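Local atomic coordinates of diphthine synthase (Aeropyrum pernix, PDB entry 1WDE), a protein that probably catalyses the S-adenosyl-L-methionine-dependent trimethylation of a modified histidine of elongation factor 2 to form diphthine, the second step of diphthamide biosynthesis. Residues L208-S213 against E272-V277; T130-Y135 against G255-L260; G149-S154 against L192-E197. One frame throughout, in Å; residues are numbered along the deposited sequence.

Interaction 1 (L208-S213 against E272-V277)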
loop_
_atom_site.group_PDB
_atom_site.type_symbol
_atom_site.label_atom_id
_atom_site.label_comp_id
_atom_site.label_asym_id
_atom_site.label_seq_id
_atom_site.Cartn_x
_atom_site.Cartn_y
_atom_site.Cartn_z
ATOM N N LEU A 208 7.010 -19.531 0.572
ATOM C CA LEU A 208 7.283 -18.095 0.531
ATOM C C LEU A 208 8.672 -17.635 0.990
ATOM O O LEU A 208 9.253 -16.719 0.392
ATOM C CB LEU A 208 6.183 -17.343 1.304
ATOM C CG LEU A 208 4.732 -17.623 0.845
ATOM C CD1 LEU A 208 3.751 -16.677 1.583
ATOM C CD2 LEU A 208 4.597 -17.384 -0.669
ATOM N N ALA A 209 9.222 -18.273 2.024
ATOM C CA ALA A 209 10.537 -17.882 2.544
ATOM C C ALA A 209 11.611 -17.959 1.472
ATOM O O ALA A 209 12.561 -17.165 1.453
ATOM C CB ALA A 209 10.909 -18.777 3.728
ATOM N N ARG A 210 11.441 -18.905 0.561
ATOM C CA ARG A 210 12.378 -19.134 -0.536
ATOM C C ARG A 210 12.250 -18.210 -1.759
ATOM O O ARG A 210 13.071 -18.263 -2.682
ATOM C CB ARG A 210 12.260 -20.576 -1.002
ATOM C CG ARG A 210 12.808 -21.606 -0.017
ATOM C CD ARG A 210 13.289 -22.812 -0.811
ATOM N NE ARG A 210 12.212 -23.727 -1.124
ATOM C CZ ARG A 210 12.184 -24.544 -2.173
ATOM N NH1 ARG A 210 13.173 -24.570 -3.060
ATOM N NH2 ARG A 210 11.175 -25.378 -2.301
ATOM N N LEU A 211 11.217 -17.380 -1.786
ATOM C CA LEU A 211 11.042 -16.454 -2.906
ATOM C C LEU A 211 11.848 -15.178 -2.743
ATOM O O LEU A 211 11.986 -14.676 -1.632
ATOM C CB LEU A 211 9.579 -16.034 -3.009
ATOM C CG LEU A 211 8.570 -17.119 -3.358
ATOM C CD1 LEU A 211 7.156 -16.577 -3.162
ATOM C CD2 LEU A 211 8.830 -17.553 -4.801
ATOM N N PRO A 212 12.372 -14.631 -3.853
ATOM C CA PRO A 212 13.140 -13.390 -3.810
ATOM C C PRO A 212 12.076 -12.304 -3.628
ATOM O O PRO A 212 10.869 -12.568 -3.767
ATOM C CB PRO A 212 13.794 -13.330 -5.194
ATOM C CG PRO A 212 12.744 -13.956 -6.072
ATOM C CD PRO A 212 12.329 -15.172 -5.228
ATOM N N SER A 213 12.503 -11.095 -3.307
ATOM C CA SER A 213 11.553 -10.007 -3.119
ATOM C C SER A 213 12.287 -8.697 -3.254
ATOM O O SER A 213 13.518 -8.662 -3.217
ATOM C CB SER A 213 10.880 -10.110 -1.743
ATOM O OG SER A 213 11.827 -9.950 -0.689
ATOM N N GLU A 272 20.336 -13.468 -8.014
ATOM C CA GLU A 272 20.391 -14.755 -7.354
ATOM C C GLU A 272 19.160 -14.984 -6.504
ATOM O O GLU A 272 18.690 -14.074 -5.818
ATOM C CB GLU A 272 21.656 -14.847 -6.494
ATOM C CG GLU A 272 22.935 -14.732 -7.310
ATOM C CD GLU A 272 24.176 -14.601 -6.453
ATOM O OE1 GLU A 272 24.177 -13.756 -5.530
ATOM O OE2 GLU A 272 25.156 -15.331 -6.709
ATOM N N TYR A 273 18.635 -16.204 -6.580
ATOM C CA TYR A 273 17.469 -16.620 -5.809
ATOM C C TYR A 273 17.245 -18.111 -6.037
ATOM O O TYR A 273 17.795 -18.682 -6.975
ATOM C CB TYR A 273 16.240 -15.804 -6.210
ATOM C CG TYR A 273 15.756 -16.024 -7.618
ATOM C CD1 TYR A 273 15.018 -17.154 -7.954
ATOM C CD2 TYR A 273 16.000 -15.078 -8.609
ATOM C CE1 TYR A 273 14.528 -17.335 -9.237
ATOM C CE2 TYR A 273 15.517 -15.249 -9.895
ATOM C CZ TYR A 273 14.781 -16.377 -10.204
ATOM O OH TYR A 273 14.290 -16.540 -11.476
ATOM N N ASP A 274 16.451 -18.733 -5.171
ATOM C CA ASP A 274 16.179 -20.163 -5.241
ATOM C C ASP A 274 15.617 -20.587 -6.599
ATOM O O ASP A 274 14.492 -20.249 -6.962
ATOM C CB ASP A 274 15.234 -20.561 -4.092
ATOM C CG ASP A 274 15.035 -22.057 -3.998
ATOM O OD1 ASP A 274 15.041 -22.582 -2.870
ATOM O OD2 ASP A 274 14.867 -22.708 -5.053
ATOM N N ARG A 275 16.412 -21.356 -7.338
ATOM C CA ARG A 275 16.029 -21.783 -8.679
ATOM C C ARG A 275 15.103 -22.983 -8.828
ATOM O O ARG A 275 14.944 -23.525 -9.926
ATOM C CB ARG A 275 17.289 -21.957 -9.530
ATOM C CG ARG A 275 17.899 -20.610 -9.926
ATOM C CD ARG A 275 19.158 -20.765 -10.760
ATOM N NE ARG A 275 19.648 -19.489 -11.287
ATOM C CZ ARG A 275 20.044 -18.456 -10.543
ATOM N NH1 ARG A 275 20.471 -17.347 -11.130
ATOM N NH2 ARG A 275 20.014 -18.528 -9.216
ATOM N N SER A 276 14.471 -23.393 -7.736
ATOM C CA SER A 276 13.526 -24.491 -7.813
ATOM C C SER A 276 12.181 -24.100 -7.178
ATOM O O SER A 276 11.168 -24.739 -7.417
ATOM C CB SER A 276 14.107 -25.735 -7.137
ATOM O OG SER A 276 14.664 -25.427 -5.873
ATOM N N VAL A 277 12.151 -23.008 -6.423
ATOM C CA VAL A 277 10.913 -22.618 -5.736
ATOM C C VAL A 277 9.719 -22.327 -6.667
ATOM O O VAL A 277 8.615 -22.801 -6.410
ATOM C CB VAL A 277 11.166 -21.392 -4.779
ATOM C CG1 VAL A 277 11.561 -20.155 -5.597
ATOM C CG2 VAL A 277 9.917 -21.085 -3.947
HETATM O O HOH W 1 15.290 -17.294 -3.303
#

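Interaction 2 (T130-Y135 against G255-L260)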
loop_
_atom_site.group_PDB
_atom_site.type_symbol
_atom_site.label_atom_id
_atom_site.label_comp_id
_atom_site.label_asym_id
_atom_site.label_seq_id
_atom_site.Cartn_x
_atom_site.Cartn_y
_atom_site.Cartn_z
ATOM N N THR A 130 10.568 -0.203 -9.161
ATOM C CA THR A 130 11.124 -1.558 -9.362
ATOM C C THR A 130 11.345 -1.848 -10.833
ATOM O O THR A 130 12.129 -2.728 -11.200
ATOM C CB THR A 130 10.174 -2.680 -8.842
ATOM O OG1 THR A 130 9.037 -2.764 -9.705
ATOM C CG2 THR A 130 9.689 -2.406 -7.384
HETATM N N MSE A 131 10.604 -1.118 -11.655
HETATM C CA MSE A 131 10.602 -1.218 -13.100
HETATM C C MSE A 131 10.083 -2.545 -13.644
HETATM O O MSE A 131 10.292 -2.873 -14.811
HETATM C CB MSE A 131 11.983 -0.888 -13.641
HETATM C CG MSE A 131 12.408 0.499 -13.242
HETATM SE SE MSE A 131 13.768 1.223 -14.388
HETATM C CE MSE A 131 14.845 -0.346 -14.757
ATOM N N LEU A 132 9.389 -3.295 -12.791
ATOM C CA LEU A 132 8.788 -4.562 -13.206
ATOM C C LEU A 132 7.596 -4.212 -14.105
ATOM O O LEU A 132 7.081 -3.078 -14.071
ATOM C CB LEU A 132 8.315 -5.366 -11.988
ATOM C CG LEU A 132 9.484 -5.955 -11.168
ATOM C CD1 LEU A 132 8.949 -6.637 -9.940
ATOM C CD2 LEU A 132 10.293 -6.949 -12.020
ATOM N N SER A 133 7.143 -5.174 -14.896
ATOM C CA SER A 133 6.034 -4.897 -15.811
ATOM C C SER A 133 4.743 -4.522 -15.101
ATOM O O SER A 133 4.220 -5.273 -14.274
ATOM C CB SER A 133 5.801 -6.095 -16.726
ATOM O OG SER A 133 4.621 -5.936 -17.484
ATOM N N PHE A 134 4.242 -3.338 -15.421
ATOM C CA PHE A 134 2.997 -2.843 -14.835
ATOM C C PHE A 134 1.876 -3.863 -15.021
ATOM O O PHE A 134 1.124 -4.138 -14.092
ATOM C CB PHE A 134 2.591 -1.515 -15.508
ATOM C CG PHE A 134 1.179 -1.099 -15.220
ATOM C CD1 PHE A 134 0.173 -1.310 -16.155
ATOM C CD2 PHE A 134 0.844 -0.555 -13.990
ATOM C CE1 PHE A 134 -1.162 -0.986 -15.855
ATOM C CE2 PHE A 134 -0.481 -0.230 -13.684
ATOM C CZ PHE A 134 -1.481 -0.451 -14.621
ATOM N N TYR A 135 1.818 -4.465 -16.206
ATOM C CA TYR A 135 0.772 -5.429 -16.557
ATOM C C TYR A 135 0.746 -6.685 -15.690
ATOM O O TYR A 135 -0.292 -7.346 -15.592
ATOM C CB TYR A 135 0.941 -5.868 -18.017
ATOM C CG TYR A 135 1.001 -4.724 -18.991
ATOM C CD1 TYR A 135 -0.168 -4.053 -19.392
ATOM C CD2 TYR A 135 2.225 -4.294 -19.504
ATOM C CE1 TYR A 135 -0.113 -2.989 -20.274
ATOM C CE2 TYR A 135 2.298 -3.231 -20.383
ATOM C CZ TYR A 135 1.130 -2.584 -20.767
ATOM O OH TYR A 135 1.215 -1.548 -21.652
ATOM N N GLY A 255 12.525 -12.601 -18.818
ATOM C CA GLY A 255 13.917 -12.280 -19.080
ATOM C C GLY A 255 14.175 -10.785 -19.082
ATOM O O GLY A 255 15.148 -10.307 -18.488
ATOM N N VAL A 256 13.307 -10.035 -19.755
ATOM C CA VAL A 256 13.461 -8.587 -19.804
ATOM C C VAL A 256 13.301 -7.989 -18.401
ATOM O O VAL A 256 13.989 -7.033 -18.055
ATOM C CB VAL A 256 12.449 -7.943 -20.793
ATOM C CG1 VAL A 256 12.406 -6.432 -20.600
ATOM C CG2 VAL A 256 12.878 -8.253 -22.240
ATOM N N GLU A 257 12.425 -8.572 -17.582
ATOM C CA GLU A 257 12.223 -8.057 -16.223
ATOM C C GLU A 257 13.429 -8.210 -15.300
ATOM O O GLU A 257 13.681 -7.347 -14.463
ATOM C CB GLU A 257 11.013 -8.712 -15.574
ATOM C CG GLU A 257 9.672 -8.132 -16.036
ATOM C CD GLU A 257 8.526 -8.776 -15.302
ATOM O OE1 GLU A 257 8.476 -10.019 -15.255
ATOM O OE2 GLU A 257 7.683 -8.047 -14.757
ATOM N N GLU A 258 14.141 -9.328 -15.422
ATOM C CA GLU A 258 15.346 -9.576 -14.628
ATOM C C GLU A 258 16.358 -8.480 -14.934
ATOM O O GLU A 258 17.067 -7.991 -14.047
ATOM C CB GLU A 258 15.966 -10.939 -14.982
ATOM C CG GLU A 258 15.195 -12.116 -14.401
ATOM C CD GLU A 258 15.785 -13.483 -14.770
ATOM O OE1 GLU A 258 15.291 -14.498 -14.226
ATOM O OE2 GLU A 258 16.723 -13.545 -15.598
ATOM N N TRP A 259 16.424 -8.103 -16.207
ATOM C CA TRP A 259 17.346 -7.064 -16.643
ATOM C C TRP A 259 16.903 -5.721 -16.065
ATOM O O TRP A 259 17.731 -4.980 -15.533
ATOM C CB TRP A 259 17.382 -7.045 -18.173
ATOM C CG TRP A 259 18.111 -5.901 -18.821
ATOM C CD1 TRP A 259 19.450 -5.623 -18.761
ATOM C CD2 TRP A 259 17.526 -4.885 -19.647
ATOM N NE1 TRP A 259 19.737 -4.491 -19.501
ATOM C CE2 TRP A 259 18.572 -4.020 -20.053
ATOM C CE3 TRP A 259 16.220 -4.619 -20.082
ATOM C CZ2 TRP A 259 18.346 -2.907 -20.873
ATOM C CZ3 TRP A 259 15.997 -3.511 -20.898
ATOM C CH2 TRP A 259 17.057 -2.669 -21.285
ATOM N N LEU A 260 15.606 -5.417 -16.159
ATOM C CA LEU A 260 15.048 -4.162 -15.636
ATOM C C LEU A 260 15.209 -4.057 -14.123
ATOM O O LEU A 260 15.649 -3.025 -13.624
ATOM C CB LEU A 260 13.552 -4.043 -15.979
ATOM C CG LEU A 260 13.182 -3.961 -17.466
ATOM C CD1 LEU A 260 11.652 -4.015 -17.646
ATOM C CD2 LEU A 260 13.754 -2.677 -18.043
#

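Interaction 3 (G149-S154 against L192-E197)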
loop_
_atom_site.group_PDB
_atom_site.type_symbol
_atom_site.label_atom_id
_atom_site.label_comp_id
_atom_site.label_asym_id
_atom_site.label_seq_id
_atom_site.Cartn_x
_atom_site.Cartn_y
_atom_site.Cartn_z
ATOM N N GLY A 149 -2.881 -9.304 16.649
ATOM C CA GLY A 149 -3.135 -10.610 17.226
ATOM C C GLY A 149 -3.637 -11.594 16.195
ATOM O O GLY A 149 -4.444 -12.478 16.502
ATOM N N VAL A 150 -3.153 -11.458 14.966
ATOM C CA VAL A 150 -3.590 -12.352 13.905
ATOM C C VAL A 150 -2.468 -12.894 13.030
ATOM O O VAL A 150 -1.602 -12.144 12.567
ATOM C CB VAL A 150 -4.610 -11.652 12.976
ATOM C CG1 VAL A 150 -5.039 -12.603 11.869
ATOM C CG2 VAL A 150 -5.814 -11.186 13.773
ATOM N N THR A 151 -2.489 -14.208 12.819
ATOM C CA THR A 151 -1.520 -14.864 11.949
ATOM C C THR A 151 -2.203 -14.777 10.590
ATOM O O THR A 151 -3.271 -15.349 10.384
ATOM C CB THR A 151 -1.308 -16.335 12.344
ATOM O OG1 THR A 151 -0.691 -16.394 13.639
ATOM C CG2 THR A 151 -0.421 -17.041 11.325
ATOM N N PRO A 152 -1.604 -14.038 9.653
ATOM C CA PRO A 152 -2.124 -13.828 8.295
ATOM C C PRO A 152 -2.191 -15.027 7.345
ATOM O O PRO A 152 -1.494 -15.039 6.343
ATOM C CB PRO A 152 -1.213 -12.721 7.759
ATOM C CG PRO A 152 0.088 -13.020 8.412
ATOM C CD PRO A 152 -0.317 -13.340 9.841
ATOM N N ILE A 153 -3.027 -16.021 7.642
ATOM C CA ILE A 153 -3.134 -17.194 6.774
ATOM C C ILE A 153 -3.830 -16.869 5.440
ATOM O O ILE A 153 -3.388 -17.290 4.369
ATOM C CB ILE A 153 -3.881 -18.345 7.499
ATOM C CG1 ILE A 153 -3.063 -18.797 8.711
ATOM C CG2 ILE A 153 -4.069 -19.522 6.566
ATOM C CD1 ILE A 153 -3.702 -19.935 9.494
ATOM N N SER A 154 -4.920 -16.118 5.493
ATOM C CA SER A 154 -5.597 -15.779 4.253
ATOM C C SER A 154 -4.665 -14.900 3.413
ATOM O O SER A 154 -4.712 -14.937 2.189
ATOM C CB SER A 154 -6.904 -15.054 4.542
ATOM O OG SER A 154 -6.641 -13.811 5.153
ATOM N N LEU A 192 5.872 -15.343 7.183
ATOM C CA LEU A 192 6.447 -16.681 7.036
ATOM C C LEU A 192 5.865 -17.642 8.070
ATOM O O LEU A 192 5.677 -18.823 7.784
ATOM C CB LEU A 192 7.976 -16.613 7.115
ATOM C CG LEU A 192 8.601 -15.764 5.995
ATOM C CD1 LEU A 192 10.117 -15.740 6.119
ATOM C CD2 LEU A 192 8.190 -16.353 4.629
ATOM N N GLU A 193 5.561 -17.144 9.267
ATOM C CA GLU A 193 4.954 -18.024 10.258
ATOM C C GLU A 193 3.575 -18.425 9.728
ATOM O O GLU A 193 3.164 -19.572 9.887
ATOM C CB GLU A 193 4.822 -17.333 11.622
ATOM C CG GLU A 193 3.953 -18.106 12.624
ATOM C CD GLU A 193 4.414 -19.543 12.831
ATOM O OE1 GLU A 193 3.655 -20.330 13.442
ATOM O OE2 GLU A 193 5.534 -19.887 12.389
ATOM N N ALA A 194 2.873 -17.480 9.088
ATOM C CA ALA A 194 1.546 -17.749 8.510
ATOM C C ALA A 194 1.657 -18.766 7.383
ATOM O O ALA A 194 0.799 -19.635 7.216
ATOM C CB ALA A 194 0.913 -16.436 7.952
ATOM N N ASP A 195 2.714 -18.641 6.591
ATOM C CA ASP A 195 2.934 -19.552 5.483
ATOM C C ASP A 195 3.120 -20.979 5.969
ATOM O O ASP A 195 2.558 -21.909 5.398
ATOM C CB ASP A 195 4.154 -19.109 4.681
ATOM C CG ASP A 195 4.349 -19.928 3.413
ATOM O OD1 ASP A 195 3.333 -20.361 2.808
ATOM O OD2 ASP A 195 5.517 -20.118 3.008
ATOM N N ARG A 196 3.907 -21.155 7.031
ATOM C CA ARG A 196 4.142 -22.493 7.562
ATOM C C ARG A 196 2.857 -23.098 8.111
ATOM O O ARG A 196 2.622 -24.303 7.986
ATOM C CB ARG A 196 5.229 -22.466 8.640
ATOM C CG ARG A 196 6.634 -22.263 8.081
ATOM C CD ARG A 196 7.716 -22.473 9.144
ATOM N NE ARG A 196 7.699 -21.456 10.198
ATOM C CZ ARG A 196 8.195 -20.226 10.078
ATOM N NH1 ARG A 196 8.125 -19.394 11.107
ATOM N NH2 ARG A 196 8.769 -19.829 8.945
ATOM N N GLU A 197 2.026 -22.257 8.714
ATOM C CA GLU A 197 0.752 -22.698 9.261
ATOM C C GLU A 197 -0.188 -23.031 8.107
ATOM O O GLU A 197 -0.871 -24.054 8.137
ATOM C CB GLU A 197 0.147 -21.586 10.112
ATOM C CG GLU A 197 -0.625 -22.067 11.314
ATOM C CD GLU A 197 -0.849 -20.959 12.324
ATOM O OE1 GLU A 197 0.148 -20.473 12.909
ATOM O OE2 GLU A 197 -2.019 -20.568 12.525
#

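Interaction 1 (L208-S213 against E272-V277)
R210 and D274 join two loops through a salt bridge, with an apolar patch beside it, where the loop ahead of strand 213-217 meets the loop ahead of helix 277-287. NH1 of R210 lies 2.7 Å from OD1 of D274 with an N-H...O angle of 165°, although the position of OD1 is less certain because it sits too close to another atom in the model. The guanidinium and carboxylate planes are turned 58° apart. OD1 lies at the edge of the guanidinium, while V277 CB lies over one face, displaced toward its rim. The other carboxylate oxygen closes an Asx turn: D274 OD2 accepts from S276 N at 2.8 Å, and S276 OG donates to its syn lone pair, so the group facing R210 is fixed from within its own loop just before the helix begins. A water links the backbones, donating to R210 O and accepting from D274 N. On the apolar side, V277 CG2, anti to the backbone N, meets L211 CD2 at 3.8 Å. P212 CB packs 3.6 Å from Y273 CB, and both residues also touch Y228 of strand 225-229.

Interaction 2 (T130-Y135 against G255-L260)
E257 reaches from helix 255-264 to the backbone of S133, its CG anti to the carbonyl carbon (chi1 -79°) and its chain extended beyond that atom. S133 N donates to the anti lone pair of E257 OE2 over 2.9 Å, with an N-H...O angle of 159°. S133 CB flanks the same oxygen at 3.4 Å. L132 crosses the glutamate at about a right angle, its CD2 resting 4.0 Å from E257 CB, so the stem of the acid runs against a leucine methyl. That carboxylate is held from several directions: OE2 also hydrogen-bonds NE2 of H168, while OE1 takes a salt bridge from R136 and a hydrogen bond from S254 N, which probably favours the charged form. One turn on, L260 CD1 approaches M131 O at 3.3 Å, and the selenomethionine M131, bent at chi3, brings CE 3.0 Å from L260 O and 4.1 Å from L260 CB. M131, the first residue to leave helix 122-130, has positive phi and lies within an ST turn: L132 N donates to T130 OG1, itself hydrogen-bonded to R127 O. L132 continues onto F137 of strand 137-143 and L261, joining the entry to that strand to the helix that follows strand 246-249.

Interaction 3 (G149-S154 against L192-E197)
A194 presses its methyl against P152 and T151, forming the tight part of a contact between the start of helix 153-165 and the middle of helix 184-202. A194 CB lies 3.2 Å from P152 O and 3.5 Å from P152 CG, so it meets both the carbonyl and the ring of the same proline. T151 adds its methyl: CG2, anti to the backbone N, comes 3.5 Å from A194 CA. The small side chain lets the backbones come close, with CA atoms of I153 and A194 5.0 Å apart. P152 is the centre of an inverse gamma turn, in which I153 N donates to T151 O over 2.8 Å, and it also occupies the N-cap position of helix 153-165. The turn thus presents the proline carbonyl and ring to A194 just as the helix starts. P152 is backed by L190, from an earlier part of helix 184-202, and by P144. These two helices flank strand 168-173 in sequence, within the half of the tetrapyrrole-methylase fold built on the mixed sheet. The looser side lies one turn further along helix 184-202, at the partly exposed E197. Here the touching is by carboxylate oxygens on methyl groups: E197 OE2 stands 3.5 Å from I153 CD1, and OE1 is 3.8 Å from T151 CG2. I153 and E197 cross at about a right angle. The isoleucine is extended, with CD1 anti to CA (chi2 -180°), which carries its terminal methyl to the acid; I153 also packs against Y198, E201 and V294. On the exposed flank, R196 turns back along its own helix to E193, joined by a salt bridge whose hydrogen bond is weak.

In the fold
All three contacts lie in the half of the chain that contains the mixed sheet 137-143, 168-173, 246-249, 213-217 and 225-229. Interactions 1 and 2 have centres about 17 Å apart and touch through Y273 and E258; their segments alternate along the chain, and helix 255-264 leads from one toward the other. Interaction 3 closes before interaction 1 opens, yet their centres are about 19 Å apart, and D195 on helix 184-202 probably accepts a hydrogen bond from L208 N. Interactions 2 and 3 do not touch, their nearest atoms being about 18 Å apart, although 3 is nested within the loop closed by 2. Interaction 1 therefore bridges the other two, at the start of helix 277-287.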